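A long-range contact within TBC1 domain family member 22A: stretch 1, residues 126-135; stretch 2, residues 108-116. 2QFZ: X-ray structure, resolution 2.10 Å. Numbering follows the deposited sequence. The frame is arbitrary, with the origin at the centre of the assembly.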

# COMPACT_ATOMS: atom_id res chain seq x y z
N VAL A 126 -11.57 -2.92 15.48
CA VAL A 126 -10.61 -2.62 14.40
C VAL A 126 -9.36 -1.99 15.02
O VAL A 126 -8.22 -2.34 14.65
CB VAL A 126 -11.19 -1.70 13.29
CG1 VAL A 126 -10.15 -1.46 12.20
CG2 VAL A 126 -12.50 -2.30 12.64
N THR A 127 -9.56 -1.10 15.98
CA THR A 127 -8.46 -0.40 16.62
C THR A 127 -7.56 -1.35 17.35
O THR A 127 -6.34 -1.22 17.29
CB THR A 127 -8.95 0.75 17.56
OG1 THR A 127 -9.63 1.73 16.77
CG2 THR A 127 -7.80 1.43 18.22
N GLU A 128 -8.13 -2.33 18.01
CA GLU A 128 -7.34 -3.34 18.72
C GLU A 128 -6.55 -4.25 17.78
O GLU A 128 -5.46 -4.62 18.09
CB GLU A 128 -8.25 -4.23 19.60
N ILE A 129 -7.15 -4.67 16.67
CA ILE A 129 -6.47 -5.55 15.72
C ILE A 129 -5.28 -4.79 15.16
O ILE A 129 -4.17 -5.29 15.11
CB ILE A 129 -7.38 -5.98 14.56
CG1 ILE A 129 -8.46 -6.91 15.04
CG2 ILE A 129 -6.55 -6.64 13.45
CD1 ILE A 129 -9.61 -7.10 14.00
N PHE A 130 -5.54 -3.55 14.74
CA PHE A 130 -4.50 -2.70 14.10
C PHE A 130 -3.32 -2.52 15.00
O PHE A 130 -2.19 -2.70 14.54
CB PHE A 130 -5.09 -1.32 13.69
CG PHE A 130 -5.73 -1.32 12.30
CD1 PHE A 130 -6.63 -2.29 11.93
CD2 PHE A 130 -5.42 -0.33 11.38
CE1 PHE A 130 -7.22 -2.28 10.66
CE2 PHE A 130 -6.00 -0.32 10.12
CZ PHE A 130 -6.90 -1.30 9.77
N GLU A 131 -3.56 -2.17 16.28
CA GLU A 131 -2.48 -2.00 17.31
C GLU A 131 -1.67 -3.26 17.54
O GLU A 131 -0.43 -3.23 17.71
CB GLU A 131 -3.08 -1.55 18.68
CG GLU A 131 -3.58 -0.13 18.67
CD GLU A 131 -4.28 0.30 19.95
OE1 GLU A 131 -4.28 -0.48 20.93
OE2 GLU A 131 -4.84 1.44 19.97
N ARG A 132 -2.37 -4.39 17.58
CA ARG A 132 -1.72 -5.66 17.82
C ARG A 132 -0.84 -6.09 16.66
O ARG A 132 0.30 -6.53 16.87
CB ARG A 132 -2.76 -6.73 18.13
CG ARG A 132 -2.15 -7.96 18.73
CD ARG A 132 -3.18 -8.79 19.42
NE ARG A 132 -4.40 -8.88 18.64
CZ ARG A 132 -5.56 -9.35 19.08
NH1 ARG A 132 -5.68 -9.83 20.34
NH2 ARG A 132 -6.60 -9.39 18.25
N ILE A 133 -1.35 -5.98 15.43
CA ILE A 133 -0.51 -6.28 14.22
C ILE A 133 0.75 -5.41 14.20
O ILE A 133 1.87 -5.90 13.98
CB ILE A 133 -1.30 -6.04 12.89
CG1 ILE A 133 -2.35 -7.12 12.66
CG2 ILE A 133 -0.34 -5.99 11.65
CD1 ILE A 133 -3.37 -6.77 11.53
N LEU A 134 0.56 -4.11 14.44
CA LEU A 134 1.65 -3.13 14.38
C LEU A 134 2.65 -3.31 15.54
O LEU A 134 3.86 -3.32 15.33
CB LEU A 134 1.06 -1.68 14.31
CG LEU A 134 0.42 -1.31 12.97
CD1 LEU A 134 -0.42 -0.06 13.07
CD2 LEU A 134 1.52 -1.18 11.92
N PHE A 135 2.15 -3.57 16.73
CA PHE A 135 3.02 -3.89 17.88
C PHE A 135 3.86 -5.18 17.67
O PHE A 135 5.09 -5.21 17.94
CB PHE A 135 2.17 -3.98 19.17
CG PHE A 135 2.97 -4.21 20.43
CD1 PHE A 135 3.49 -3.15 21.13
CD2 PHE A 135 3.19 -5.49 20.90
CE1 PHE A 135 4.26 -3.36 22.29
CE2 PHE A 135 3.96 -5.71 22.06
CZ PHE A 135 4.48 -4.63 22.75
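Stretch 2 108-116: IHIDIPRMS

Where no hydrogen bond links two segments, the fit of apolar side chains and the burial of their surface can hold them together, and this pair from TBC1 domain family member 22A is a compact example. Stretch 1 is helical throughout, its i to i+4 hydrogen bonds running unbroken from F130 N to V126 O through F135 N to E131 O. Stretch 2 enters as a helix, passes through a 3-10 segment at I112 and P113, and leaves in an extended conformation at M115 and S116. The two chains run in opposite senses: the CA of I108 lies 6.3 Å from the CA of E131, whereas the CA of I112, one helical turn later, lies 6.6 Å from the CA of T127, one turn earlier.

Two isoleucines of stretch 2 supply the principal bumps. I108 points toward the helix and is received by E131, L134 and F135. Its CG2 rests 3.7 Å from E131 CG, while its CD1 reaches the backbone, 3.7 Å from F135 N and 3.9 Å from L134 C; the same methyl lies at the edge of the F135 ring. I112 enters the next hollow, among T127, F130, E131 and L134. There its CG2 meets T127 CG2 at 3.7 Å and F130 CB at 4.0 Å, and its CD1 lies 3.5 Å from L134 CD1. E131 borders both hollows, since its CG also lies 4.0 Å from I112 CG1. Its OE2 lies over one face of the H109 ring, 3.8 Å from H109 ND1, but no hydrogen bond joins them.

Beyond the 3-10 segment, M115 extends the apolar contact: its CE lies at the edge of the F130 ring, 4.0 Å from F130 CE2. No hydrogen bond crosses the interface, and the 438 Å² buried between the stretches comes from close packing of side chains, with I108 also resting on the backbone of the helix.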

# COMPACT_ATOMS: atom_id res chain seq x y z
N ILE A 108 1.94 3.83 19.13
CA ILE A 108 0.89 3.18 18.31
C ILE A 108 -0.51 3.58 18.79
O ILE A 108 -1.40 3.80 17.96
CB ILE A 108 1.04 1.62 18.27
CG1 ILE A 108 2.34 1.22 17.58
CG2 ILE A 108 -0.20 0.96 17.62
CD1 ILE A 108 2.87 -0.20 17.94
N HIS A 109 -0.68 3.71 20.11
CA HIS A 109 -1.98 4.11 20.72
C HIS A 109 -2.39 5.53 20.37
O HIS A 109 -3.58 5.85 20.35
CB HIS A 109 -1.92 3.97 22.26
CG HIS A 109 -3.26 3.79 22.92
ND1 HIS A 109 -4.44 4.27 22.40
CD2 HIS A 109 -3.59 3.19 24.09
CE1 HIS A 109 -5.44 3.97 23.20
NE2 HIS A 109 -4.95 3.31 24.24
N ILE A 110 -1.42 6.39 20.09
CA ILE A 110 -1.70 7.78 19.70
C ILE A 110 -2.08 7.91 18.23
O ILE A 110 -2.98 8.68 17.87
CB ILE A 110 -0.49 8.67 20.00
CG1 ILE A 110 -0.36 8.85 21.52
CG2 ILE A 110 -0.61 10.04 19.29
CD1 ILE A 110 1.06 9.18 21.98
N ASP A 111 -1.38 7.18 17.38
CA ASP A 111 -1.58 7.24 15.93
C ASP A 111 -2.82 6.50 15.46
O ASP A 111 -3.58 7.05 14.68
CB ASP A 111 -0.37 6.66 15.19
CG ASP A 111 0.88 7.54 15.33
OD1 ASP A 111 0.78 8.69 15.83
OD2 ASP A 111 1.96 7.05 14.94
N ILE A 112 -3.01 5.26 15.92
CA ILE A 112 -4.10 4.43 15.39
C ILE A 112 -5.43 5.13 15.53
O ILE A 112 -6.10 5.34 14.52
CB ILE A 112 -4.14 2.95 15.94
CG1 ILE A 112 -2.91 2.16 15.50
CG2 ILE A 112 -5.43 2.22 15.51
CD1 ILE A 112 -2.17 2.74 14.34
N PRO A 113 -5.83 5.51 16.77
CA PRO A 113 -7.12 6.21 16.99
C PRO A 113 -7.47 7.39 16.10
O PRO A 113 -8.65 7.64 15.90
CB PRO A 113 -7.01 6.64 18.45
CG PRO A 113 -6.27 5.50 19.08
CD PRO A 113 -5.18 5.23 18.06
N ARG A 114 -6.48 8.08 15.53
CA ARG A 114 -6.74 9.27 14.72
C ARG A 114 -6.39 9.07 13.24
O ARG A 114 -6.28 10.06 12.49
CB ARG A 114 -5.94 10.49 15.22
CG ARG A 114 -5.46 10.50 16.70
CD ARG A 114 -4.16 11.35 16.85
NE ARG A 114 -3.18 10.99 15.82
CZ ARG A 114 -1.96 11.51 15.68
NH1 ARG A 114 -1.19 11.09 14.66
NH2 ARG A 114 -1.49 12.42 16.55
N MET A 115 -6.20 7.83 12.80
CA MET A 115 -5.86 7.59 11.39
C MET A 115 -7.13 7.44 10.53
O MET A 115 -8.24 7.37 11.05
CB MET A 115 -4.90 6.38 11.25
CG MET A 115 -5.56 5.03 11.28
SD MET A 115 -4.38 3.67 11.42
CE MET A 115 -4.17 3.23 9.69
N SER A 116 -6.94 7.42 9.22
CA SER A 116 -8.03 7.35 8.26
C SER A 116 -8.12 5.92 7.70
O SER A 116 -7.11 5.21 7.67
CB SER A 116 -7.79 8.39 7.14
OG SER A 116 -8.28 7.96 5.89